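Local coordinates for protein sugar phosphate isomerase/epimerase (Parabacteroides distasonis, PDB 3L23) that binds a magnesium ion in a TIM barrel of the xylose isomerase-like family and probably acts as a sugar phosphate isomerase or epimerase, at residues A[96-101]-A[144-149]; A[138-143]-A[203-208]; A[108-113]-A[123-128]. All blocks are in the same frame, centred on the assembly; numbering follows the deposited sequence. Where two conformers were deposited one is given.

Interaction 1. Residues A[96-101]-A[144-149]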
loop_
_atom_site.group_PDB
_atom_site.type_symbol
_atom_site.label_atom_id
_atom_site.label_comp_id
_atom_site.label_asym_id
_atom_site.label_seq_id
_atom_site.Cartn_x
_atom_site.Cartn_y
_atom_site.Cartn_z
ATOM N N PHE A 96 -4.359 -15.886 -5.404
ATOM C CA PHE A 96 -4.586 -14.965 -6.514
ATOM C C PHE A 96 -5.902 -15.198 -7.217
ATOM O O PHE A 96 -6.508 -14.251 -7.710
ATOM C CB PHE A 96 -3.481 -15.092 -7.579
ATOM C CG PHE A 96 -2.244 -14.351 -7.257
ATOM C CD1 PHE A 96 -2.156 -12.976 -7.487
ATOM C CD2 PHE A 96 -1.141 -15.017 -6.742
ATOM C CE1 PHE A 96 -0.996 -12.280 -7.199
ATOM C CE2 PHE A 96 0.023 -14.310 -6.435
ATOM C CZ PHE A 96 0.093 -12.945 -6.664
ATOM N N LYS A 97 -6.315 -16.445 -7.312
ATOM C CA LYS A 97 -7.537 -16.784 -8.028
ATOM C C LYS A 97 -8.669 -16.798 -7.036
ATOM O O LYS A 97 -8.807 -17.734 -6.256
ATOM C CB LYS A 97 -7.431 -18.118 -8.748
ATOM C CG LYS A 97 -8.673 -18.406 -9.570
ATOM N N TYR A 98 -9.483 -15.759 -7.070
ATOM C CA TYR A 98 -10.567 -15.636 -6.130
ATOM C C TYR A 98 -11.710 -16.471 -6.691
ATOM O O TYR A 98 -11.860 -16.664 -7.913
ATOM C CB TYR A 98 -10.920 -14.165 -5.899
ATOM C CG TYR A 98 -9.989 -13.412 -4.978
ATOM C CD1 TYR A 98 -8.683 -13.871 -4.702
ATOM C CD2 TYR A 98 -10.400 -12.216 -4.391
ATOM C CE1 TYR A 98 -7.840 -13.132 -3.870
ATOM C CE2 TYR A 98 -9.584 -11.498 -3.566
ATOM C CZ TYR A 98 -8.300 -11.964 -3.301
ATOM O OH TYR A 98 -7.463 -11.275 -2.485
ATOM N N SER A 99 -12.473 -17.052 -5.797
ATOM C CA SER A 99 -13.604 -17.855 -6.172
ATOM C C SER A 99 -14.500 -17.936 -4.971
ATOM O O SER A 99 -14.086 -17.600 -3.873
ATOM C CB SER A 99 -13.201 -19.290 -6.554
ATOM O OG SER A 99 -12.627 -19.961 -5.431
ATOM N N LYS A 100 -15.719 -18.408 -5.183
ATOM C CA LYS A 100 -16.638 -18.580 -4.073
ATOM C C LYS A 100 -16.049 -19.618 -3.124
ATOM O O LYS A 100 -16.077 -19.441 -1.904
ATOM C CB LYS A 100 -18.039 -18.954 -4.582
ATOM C CG LYS A 100 -18.682 -17.763 -5.325
ATOM C CD LYS A 100 -20.136 -17.979 -5.748
ATOM C CE LYS A 100 -20.242 -18.884 -6.923
ATOM N NZ LYS A 100 -21.637 -19.106 -7.381
ATOM N N GLU A 101 -15.468 -20.673 -3.693
ATOM C CA GLU A 101 -14.860 -21.756 -2.923
ATOM C C GLU A 101 -13.743 -21.352 -1.956
ATOM O O GLU A 101 -13.689 -21.913 -0.856
ATOM C CB GLU A 101 -14.310 -22.836 -3.861
ATOM C CG GLU A 101 -15.383 -23.631 -4.594
ATOM N N ASP A 144 -16.812 -7.903 -4.309
ATOM C CA ASP A 144 -17.644 -8.446 -3.262
ATOM C C ASP A 144 -16.786 -9.001 -2.122
ATOM O O ASP A 144 -17.141 -8.864 -0.947
ATOM C CB ASP A 144 -18.497 -9.579 -3.825
ATOM C CG ASP A 144 -19.541 -9.103 -4.802
ATOM O OD1 ASP A 144 -19.946 -7.927 -4.709
ATOM O OD2 ASP A 144 -20.017 -9.935 -5.613
ATOM N N ILE A 145 -15.668 -9.639 -2.476
ATOM C CA ILE A 145 -14.766 -10.212 -1.490
ATOM C C ILE A 145 -14.123 -9.063 -0.678
ATOM O O ILE A 145 -14.002 -9.160 0.551
ATOM C CB ILE A 145 -13.733 -11.211 -2.169
ATOM C CG1 ILE A 145 -14.465 -12.492 -2.572
ATOM C CG2 ILE A 145 -12.509 -11.497 -1.284
ATOM C CD1 ILE A 145 -13.713 -13.399 -3.596
ATOM N N PHE A 146 -13.723 -7.986 -1.331
ATOM C CA PHE A 146 -13.155 -6.839 -0.619
ATOM C C PHE A 146 -14.177 -6.248 0.375
ATOM O O PHE A 146 -13.834 -5.881 1.521
ATOM C CB PHE A 146 -12.721 -5.750 -1.594
ATOM C CG PHE A 146 -11.467 -6.078 -2.443
ATOM C CD1 PHE A 146 -10.679 -7.201 -2.224
ATOM C CD2 PHE A 146 -11.065 -5.174 -3.416
ATOM C CE1 PHE A 146 -9.541 -7.448 -3.029
ATOM C CE2 PHE A 146 -9.926 -5.401 -4.194
ATOM C CZ PHE A 146 -9.175 -6.525 -3.988
ATOM N N ASN A 147 -15.432 -6.131 -0.073
ATOM C CA ASN A 147 -16.497 -5.596 0.789
ATOM C C ASN A 147 -16.650 -6.492 2.030
ATOM O O ASN A 147 -16.752 -6.002 3.147
ATOM C CB ASN A 147 -17.851 -5.514 0.070
ATOM C CG ASN A 147 -17.950 -4.363 -0.901
ATOM O OD1 ASN A 147 -17.243 -3.355 -0.782
ATOM N ND2 ASN A 147 -18.856 -4.486 -1.855
ATOM N N GLN A 148 -16.645 -7.808 1.831
ATOM C CA GLN A 148 -16.813 -8.733 2.961
ATOM C C GLN A 148 -15.567 -8.720 3.850
ATOM O O GLN A 148 -15.692 -8.831 5.071
ATOM C CB GLN A 148 -17.089 -10.153 2.505
ATOM C CG GLN A 148 -17.457 -11.029 3.693
ATOM C CD GLN A 148 -17.807 -12.468 3.336
ATOM O OE1 GLN A 148 -17.698 -12.886 2.179
ATOM N NE2 GLN A 148 -18.209 -13.229 4.341
ATOM N N ALA A 149 -14.374 -8.600 3.258
ATOM C CA ALA A 149 -13.116 -8.498 4.037
ATOM C C ALA A 149 -13.191 -7.327 4.994
ATOM O O ALA A 149 -12.782 -7.434 6.144
ATOM C CB ALA A 149 -11.865 -8.366 3.119
#
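Ile145 meets the CB, CD2 and CE2 atoms of Tyr98 obliquely, and both branches of the isoleucine take part. The delta methyl makes the closest approach: Ile145 CD1 lies 3.6 Å from Tyr98 CD2 and 3.7 Å from Tyr98 CB, so it fills the angle where the ring leaves the backbone. The gamma methyl meets the ring farther out, Ile145 CG2 approaching Tyr98 CE2 to 3.7 Å. A beta-branched residue suits this spot because its two arms follow the length of the ring. Phe146, the next residue of the helix, adds a lighter touch, its CE1 standing 4.1 Å from Tyr98 CE2, with the two side chains crossing at about a right angle. Ser99 contributes backbone only: its carbonyl O is 4.2 Å from Ile145 CD1.

The torsions explain the division of labour. With CG1 of Ile145 beside its backbone N (chi1 -73°), CG2 is left anti to that N, and the two branches reach neighbouring atoms of the tyrosine. No hydrogen bond joins the segments. The phenol instead carries its polar end past the apolar patch, where Tyr98 OH is hydrogen-bonded to Gln127 NE2; a tyrosine can thus be apolar along its carbons and polar at its hydroxyl. Ser99 OG bonds to Val102 N and Ser99 O to Thr103 OG1, tying the loop to the start of helix 103-119.

Thr103 and Met107 of that helix also touch Ile145, while Phe146 stacks on Phe162 of strand 162-165. The loop after strand 74-79 is thereby packed on helix 136-155, on the outer layer of the barrel.

Interaction 2. Residues A[138-143]-A[203-208]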
loop_
_atom_site.group_PDB
_atom_site.type_symbol
_atom_site.label_atom_id
_atom_site.label_comp_id
_atom_site.label_asym_id
_atom_site.label_seq_id
_atom_site.Cartn_x
_atom_site.Cartn_y
_atom_site.Cartn_z
ATOM N N GLU A 138 -15.052 -11.469 -13.033
ATOM C CA GLU A 138 -14.004 -11.679 -12.052
ATOM C C GLU A 138 -13.816 -10.432 -11.210
ATOM O O GLU A 138 -13.615 -10.521 -10.000
ATOM C CB GLU A 138 -12.648 -12.085 -12.714
ATOM C CG GLU A 138 -12.679 -13.506 -13.192
ATOM C CD GLU A 138 -11.538 -13.907 -14.101
ATOM O OE1 GLU A 138 -10.608 -13.117 -14.307
ATOM O OE2 GLU A 138 -11.598 -15.067 -14.595
ATOM N N ALA A 139 -13.864 -9.260 -11.838
ATOM C CA ALA A 139 -13.707 -8.045 -11.076
ATOM C C ALA A 139 -14.834 -7.869 -10.070
ATOM O O ALA A 139 -14.605 -7.439 -8.925
ATOM C CB ALA A 139 -13.622 -6.802 -12.014
ATOM N N LYS A 140 -16.056 -8.176 -10.501
ATOM C CA LYS A 140 -17.213 -8.106 -9.609
ATOM C C LYS A 140 -16.998 -8.925 -8.350
ATOM O O LYS A 140 -17.158 -8.416 -7.242
ATOM C CB LYS A 140 -18.468 -8.602 -10.311
ATOM C CG LYS A 140 -18.994 -7.723 -11.404
ATOM C CD LYS A 140 -20.239 -8.333 -11.986
ATOM C CE LYS A 140 -20.692 -7.674 -13.256
ATOM N NZ LYS A 140 -21.862 -8.410 -13.796
ATOM N N LEU A 141 -16.647 -10.196 -8.525
ATOM C CA LEU A 141 -16.432 -11.107 -7.406
ATOM C C LEU A 141 -15.320 -10.626 -6.504
ATOM O O LEU A 141 -15.453 -10.682 -5.277
ATOM C CB LEU A 141 -16.153 -12.550 -7.911
ATOM C CG LEU A 141 -15.990 -13.608 -6.813
ATOM C CD1 LEU A 141 -17.265 -13.749 -5.950
ATOM C CD2 LEU A 141 -15.646 -14.937 -7.404
ATOM N N VAL A 142 -14.247 -10.085 -7.080
ATOM C CA VAL A 142 -13.180 -9.542 -6.258
ATOM C C VAL A 142 -13.716 -8.385 -5.405
ATOM O O VAL A 142 -13.448 -8.298 -4.171
ATOM C CB VAL A 142 -11.966 -9.112 -7.107
ATOM C CG1 VAL A 142 -11.093 -8.161 -6.293
ATOM C CG2 VAL A 142 -11.189 -10.339 -7.631
ATOM N N CYS A 143 -14.502 -7.509 -6.013
ATOM C CA CYS A 143 -15.106 -6.411 -5.245
ATOM C C CYS A 143 -15.993 -6.887 -4.076
ATOM O O CYS A 143 -15.918 -6.349 -2.975
ATOM C CB CYS A 143 -15.913 -5.494 -6.139
ATOM S SG CYS A 143 -14.889 -4.607 -7.321
ATOM N N LEU A 203 -13.541 0.904 -8.026
ATOM C CA LEU A 203 -14.202 2.086 -7.448
ATOM C C LEU A 203 -15.709 1.943 -7.518
ATOM O O LEU A 203 -16.421 2.153 -6.528
ATOM C CB LEU A 203 -13.767 3.341 -8.182
ATOM C CG LEU A 203 -12.335 3.792 -7.867
ATOM C CD1 LEU A 203 -11.787 4.686 -9.023
ATOM C CD2 LEU A 203 -12.184 4.454 -6.466
ATOM N N LYS A 204 -16.216 1.583 -8.678
ATOM C CA LYS A 204 -17.680 1.515 -8.857
ATOM C C LYS A 204 -18.386 0.503 -7.958
ATOM O O LYS A 204 -19.510 0.757 -7.463
ATOM C CB LYS A 204 -18.003 1.180 -10.314
ATOM C CG LYS A 204 -19.472 1.178 -10.631
ATOM C CD LYS A 204 -19.751 1.075 -12.109
ATOM C CE LYS A 204 -19.355 -0.229 -12.711
ATOM N NZ LYS A 204 -20.436 -0.559 -13.720
ATOM N N ASP A 205 -17.768 -0.659 -7.794
ATOM C CA ASP A 205 -18.427 -1.818 -7.213
ATOM C C ASP A 205 -17.956 -2.222 -5.826
ATOM O O ASP A 205 -18.358 -3.269 -5.332
ATOM C CB ASP A 205 -18.283 -2.999 -8.166
ATOM C CG ASP A 205 -19.113 -2.831 -9.431
ATOM O OD1 ASP A 205 -20.199 -2.224 -9.359
ATOM O OD2 ASP A 205 -18.696 -3.328 -10.487
ATOM N N THR A 206 -17.148 -1.386 -5.197
ATOM C CA THR A 206 -16.819 -1.531 -3.775
ATOM C C THR A 206 -17.625 -0.457 -3.040
ATOM O O THR A 206 -17.926 0.592 -3.593
ATOM C CB THR A 206 -15.353 -1.400 -3.464
ATOM O OG1 THR A 206 -14.832 -0.173 -3.992
ATOM C CG2 THR A 206 -14.607 -2.589 -4.049
ATOM N N ASP A 207 -18.039 -0.779 -1.831
ATOM C CA ASP A 207 -18.922 0.062 -0.994
ATOM C C ASP A 207 -18.030 1.125 -0.355
ATOM O O ASP A 207 -17.121 0.778 0.395
ATOM C CB ASP A 207 -19.572 -0.832 0.055
ATOM C CG ASP A 207 -20.532 -0.110 0.968
ATOM O OD1 ASP A 207 -20.344 1.105 1.206
ATOM O OD2 ASP A 207 -21.480 -0.793 1.459
ATOM N N PRO A 208 -18.300 2.423 -0.609
ATOM C CA PRO A 208 -17.424 3.452 -0.019
ATOM C C PRO A 208 -17.391 3.509 1.498
ATOM O O PRO A 208 -16.444 4.081 2.056
ATOM C CB PRO A 208 -18.002 4.767 -0.539
ATOM C CG PRO A 208 -18.846 4.408 -1.675
ATOM C CD PRO A 208 -19.375 3.029 -1.405
#
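Cys143 meets both Asp205 and Thr206, and almost all of the contact between 138-143 and 203-208 is van der Waals packing around this one small side chain. Its CB lies 3.4 Å from the carbonyl O of Asp205 and 3.8 Å from Thr206 CG2. The sulfur nestles into the same corner, Cys143 SG being 3.8 Å from Asp205 CB and 3.9 Å from Thr206 CG2. Here the backbones come close, with the CA atoms of Cys143 and Thr206 only 5.4 Å apart, and a compact, weakly polar residue suits so narrow a space. The sulfur lies beside its own backbone N (chi1 -66°), which carries it back along the helix, to 3.3 Å from the carbonyl O of Ala139.

Thr206 divides its two branches by character. Its methyl goes to the cysteine, whereas OG1, set between the backbone N and the carbonyl carbon (chi1 54°), accounts for the polar bonds: it is hydrogen-bonded to Met202 O and to Arg237 NH2. A threonine thus serves an apolar neighbour and the backbone O of Met202 in helix 198-205 at once.

Charge has at most a doubtful part at the more exposed margin. Lys140 is modelled in two conformers, and in the one given its NZ is 6.8 Å from Asp205 OD2, too far for a salt bridge, so any charge effect on the aspartate is uncertain.

Asn147, one turn farther along helix 136-155, accepts a hydrogen bond from Asp207 N. Thr206 also touches Val211 and Phe213 of strand 211-216, so residues 205-207 are packed between helix 136-155 and that barrel strand.

Interaction 3. Residues A[108-113]-A[123-128]. With EDO (1,2-ethanediol), chain E.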
loop_
_atom_site.group_PDB
_atom_site.type_symbol
_atom_site.label_atom_id
_atom_site.label_comp_id
_atom_site.label_asym_id
_atom_site.label_seq_id
_atom_site.Cartn_x
_atom_site.Cartn_y
_atom_site.Cartn_z
ATOM N N GLU A 108 -10.844 -16.208 6.712
ATOM C CA GLU A 108 -10.035 -16.731 7.820
ATOM C C GLU A 108 -8.711 -15.971 7.950
ATOM O O GLU A 108 -8.260 -15.644 9.057
ATOM C CB GLU A 108 -9.813 -18.234 7.610
ATOM C CG GLU A 108 -8.855 -18.928 8.582
ATOM C CD GLU A 108 -8.795 -20.451 8.385
ATOM O OE1 GLU A 108 -9.642 -21.028 7.671
ATOM O OE2 GLU A 108 -7.892 -21.082 8.972
ATOM N N TYR A 109 -8.086 -15.683 6.809
ATOM C CA TYR A 109 -6.882 -14.887 6.779
ATOM C C TYR A 109 -7.151 -13.508 7.332
ATOM O O TYR A 109 -6.396 -13.016 8.166
ATOM C CB TYR A 109 -6.346 -14.730 5.348
ATOM C CG TYR A 109 -5.145 -13.842 5.302
ATOM C CD1 TYR A 109 -3.872 -14.353 5.525
ATOM C CD2 TYR A 109 -5.276 -12.490 5.080
ATOM C CE1 TYR A 109 -2.781 -13.541 5.551
ATOM C CE2 TYR A 109 -4.198 -11.701 5.090
ATOM C CZ TYR A 109 -2.953 -12.222 5.299
ATOM O OH TYR A 109 -1.886 -11.337 5.334
ATOM N N TRP A 110 -8.206 -12.861 6.855
ATOM C CA TRP A 110 -8.467 -11.489 7.285
ATOM C C TRP A 110 -8.771 -11.421 8.794
ATOM O O TRP A 110 -8.310 -10.502 9.466
ATOM C CB TRP A 110 -9.579 -10.819 6.454
ATOM C CG TRP A 110 -9.069 -10.420 5.104
ATOM C CD1 TRP A 110 -9.509 -10.854 3.917
ATOM C CD2 TRP A 110 -7.983 -9.512 4.834
ATOM N NE1 TRP A 110 -8.779 -10.300 2.898
ATOM C CE2 TRP A 110 -7.831 -9.460 3.433
ATOM C CE3 TRP A 110 -7.135 -8.741 5.643
ATOM C CZ2 TRP A 110 -6.879 -8.648 2.824
ATOM C CZ3 TRP A 110 -6.181 -7.965 5.055
ATOM C CH2 TRP A 110 -6.057 -7.921 3.647
ATOM N N LYS A 111 -9.534 -12.374 9.305
ATOM C CA LYS A 111 -9.844 -12.391 10.743
ATOM C C LYS A 111 -8.557 -12.445 11.598
ATOM O O LYS A 111 -8.355 -11.597 12.468
ATOM C CB LYS A 111 -10.773 -13.549 11.109
ATOM C CG LYS A 111 -11.102 -13.573 12.601
ATOM C CD LYS A 111 -12.258 -14.461 12.921
ATOM C CE LYS A 111 -12.565 -14.469 14.451
ATOM N NZ LYS A 111 -13.526 -15.501 14.734
ATOM N N ALA A 112 -7.698 -13.417 11.317
ATOM C CA ALA A 112 -6.439 -13.594 12.072
ATOM C C ALA A 112 -5.501 -12.412 11.903
ATOM O O ALA A 112 -4.897 -11.946 12.863
ATOM C CB ALA A 112 -5.760 -14.850 11.626
ATOM N N THR A 113 -5.357 -11.930 10.674
ATOM C CA THR A 113 -4.484 -10.805 10.381
ATOM C C THR A 113 -4.983 -9.495 11.010
ATOM O O THR A 113 -4.190 -8.748 11.599
ATOM C CB THR A 113 -4.339 -10.693 8.856
ATOM O OG1 THR A 113 -3.837 -11.959 8.392
ATOM C CG2 THR A 113 -3.405 -9.528 8.434
ATOM N N LYS A 123 -3.582 1.677 12.296
ATOM C CA LYS A 123 -4.789 2.375 11.819
ATOM C C LYS A 123 -5.362 1.828 10.504
ATOM O O LYS A 123 -6.603 1.742 10.350
ATOM C CB LYS A 123 -4.511 3.879 11.710
ATOM C CG LYS A 123 -5.630 4.646 11.034
ATOM C CD LYS A 123 -5.465 6.121 11.141
ATOM C CE LYS A 123 -6.691 6.820 10.571
ATOM N NZ LYS A 123 -6.700 8.277 10.875
ATOM N N TYR A 124 -4.460 1.547 9.551
ATOM C CA TYR A 124 -4.804 1.002 8.247
ATOM C C TYR A 124 -4.252 -0.405 8.039
ATOM O O TYR A 124 -3.112 -0.675 8.397
ATOM C CB TYR A 124 -4.235 1.885 7.151
ATOM C CG TYR A 124 -4.586 3.363 7.230
ATOM C CD1 TYR A 124 -5.787 3.820 6.769
ATOM C CD2 TYR A 124 -3.669 4.285 7.710
ATOM C CE1 TYR A 124 -6.104 5.154 6.785
ATOM C CE2 TYR A 124 -3.970 5.638 7.753
ATOM C CZ TYR A 124 -5.185 6.067 7.278
ATOM O OH TYR A 124 -5.494 7.405 7.327
ATOM N N LEU A 125 -5.070 -1.254 7.415
ATOM C CA LEU A 125 -4.693 -2.603 6.968
ATOM C C LEU A 125 -5.033 -2.649 5.479
ATOM O O LEU A 125 -6.193 -2.445 5.089
ATOM C CB LEU A 125 -5.459 -3.663 7.760
ATOM C CG LEU A 125 -4.993 -5.101 7.559
ATOM C CD1 LEU A 125 -3.522 -5.291 7.877
ATOM C CD2 LEU A 125 -5.882 -6.084 8.370
ATOM N N ILE A 126 -4.015 -2.902 4.652
ATOM C CA ILE A 126 -4.095 -2.671 3.199
ATOM C C ILE A 126 -3.558 -3.868 2.407
ATOM O O ILE A 126 -2.512 -4.413 2.729
ATOM C CB ILE A 126 -3.315 -1.397 2.808
ATOM C CG1 ILE A 126 -3.952 -0.149 3.438
ATOM C CG2 ILE A 126 -3.206 -1.242 1.285
ATOM C CD1 ILE A 126 -3.203 1.188 3.352
ATOM N N GLN A 127 -4.323 -4.295 1.399
ATOM C CA GLN A 127 -3.912 -5.317 0.424
ATOM C C GLN A 127 -3.266 -4.603 -0.762
ATOM O O GLN A 127 -3.908 -3.749 -1.376
ATOM C CB GLN A 127 -5.094 -6.129 -0.064
ATOM C CG GLN A 127 -4.679 -7.124 -1.119
ATOM C CD GLN A 127 -5.783 -8.058 -1.455
ATOM O OE1 GLN A 127 -6.623 -8.374 -0.593
ATOM N NE2 GLN A 127 -5.803 -8.536 -2.709
ATOM N N PRO A 128 -1.984 -4.895 -1.043
ATOM C CA PRO A 128 -1.273 -4.207 -2.160
ATOM C C PRO A 128 -1.150 -4.931 -3.482
ATOM O O PRO A 128 -0.690 -4.316 -4.444
ATOM C CB PRO A 128 0.112 -4.014 -1.567
ATOM C CG PRO A 128 0.325 -5.308 -0.821
ATOM C CD PRO A 128 -1.035 -5.687 -0.234
HETATM C C1 EDO E . -1.770 -15.174 8.682
HETATM O O1 EDO E . -2.480 -14.444 9.673
HETATM C C2 EDO E . -0.555 -14.342 8.332
HETATM O O2 EDO E . 0.505 -15.137 7.807
HETATM O O HOH W 1 -8.874 -10.049 -0.091
#
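Helix 108-113 runs nearly antiparallel to strand 124-127, at 150° between their directions, and their axes approach to 11.3 Å, a spacing bridged by Trp110 and Thr113 on the helix and Leu125 and Gln127 on the strand. Trp110 presents the edge of its indole: CZ3 lies 3.8 Å from Leu125 CD2, and CZ2 lies 3.4 Å from Gln127 OE1, which sits in the ring plane. Indole and amide planes differ by only 15°. Water 1, also in the ring plane, accepts from Trp110 NE1 at 3.0 Å and donates to Gln127 OE1, so the buried N-H and amide oxygen satisfy each other through it. Gln127, extended beyond a CG anti to its backbone N (chi1 177°), gives its NE2 to Met129 O.

Thr113 turns its methyl to the strand, CG2 being 4.2 Å from Leu125 CD2. Its OG1 donates to Tyr109 O at 2.8 Å from above the carbonyl plane and accepts from a 1,2-ethanediol, probably of crystallisation origin. A glycine at Thr113 would probably open a gap beside the Leu125 methyl and leave Tyr109 O with one bond fewer.

Helix 103-119 links the adjacent parallel strands 74-79 and 124-127 as a beta-alpha-beta crossover, the building unit of a TIM barrel, and packs on the strand that follows it; at that strand's end Pro128 O hydrogen-bonds to ND1 of the magnesium ligand His165.

How the interactions relate
Interactions 2 and 3 each lie on the same side of the chain's centre as interaction 1. Interactions 1 and 2 share helix 136-155, with centres about 10 Å apart; Asn147 of the former reaches Asp207 of the latter. Interactions 1 and 3, centres about 13 Å apart, also meet where Ala149 packs on Trp110. Interactions 2 and 3 have centres about 17 Å apart and nearest atoms about 6 Å. Along the chain, interaction 3 is nested inside the loop closed by interaction 1 and closes before interaction 2 opens, whereas the segments of interactions 1 and 2 alternate. Helix 136-155 thus touches the loop before helix 103-119, that helix itself and residues 205-207, outside the parallel strands near whose ends the magnesium ligands lie.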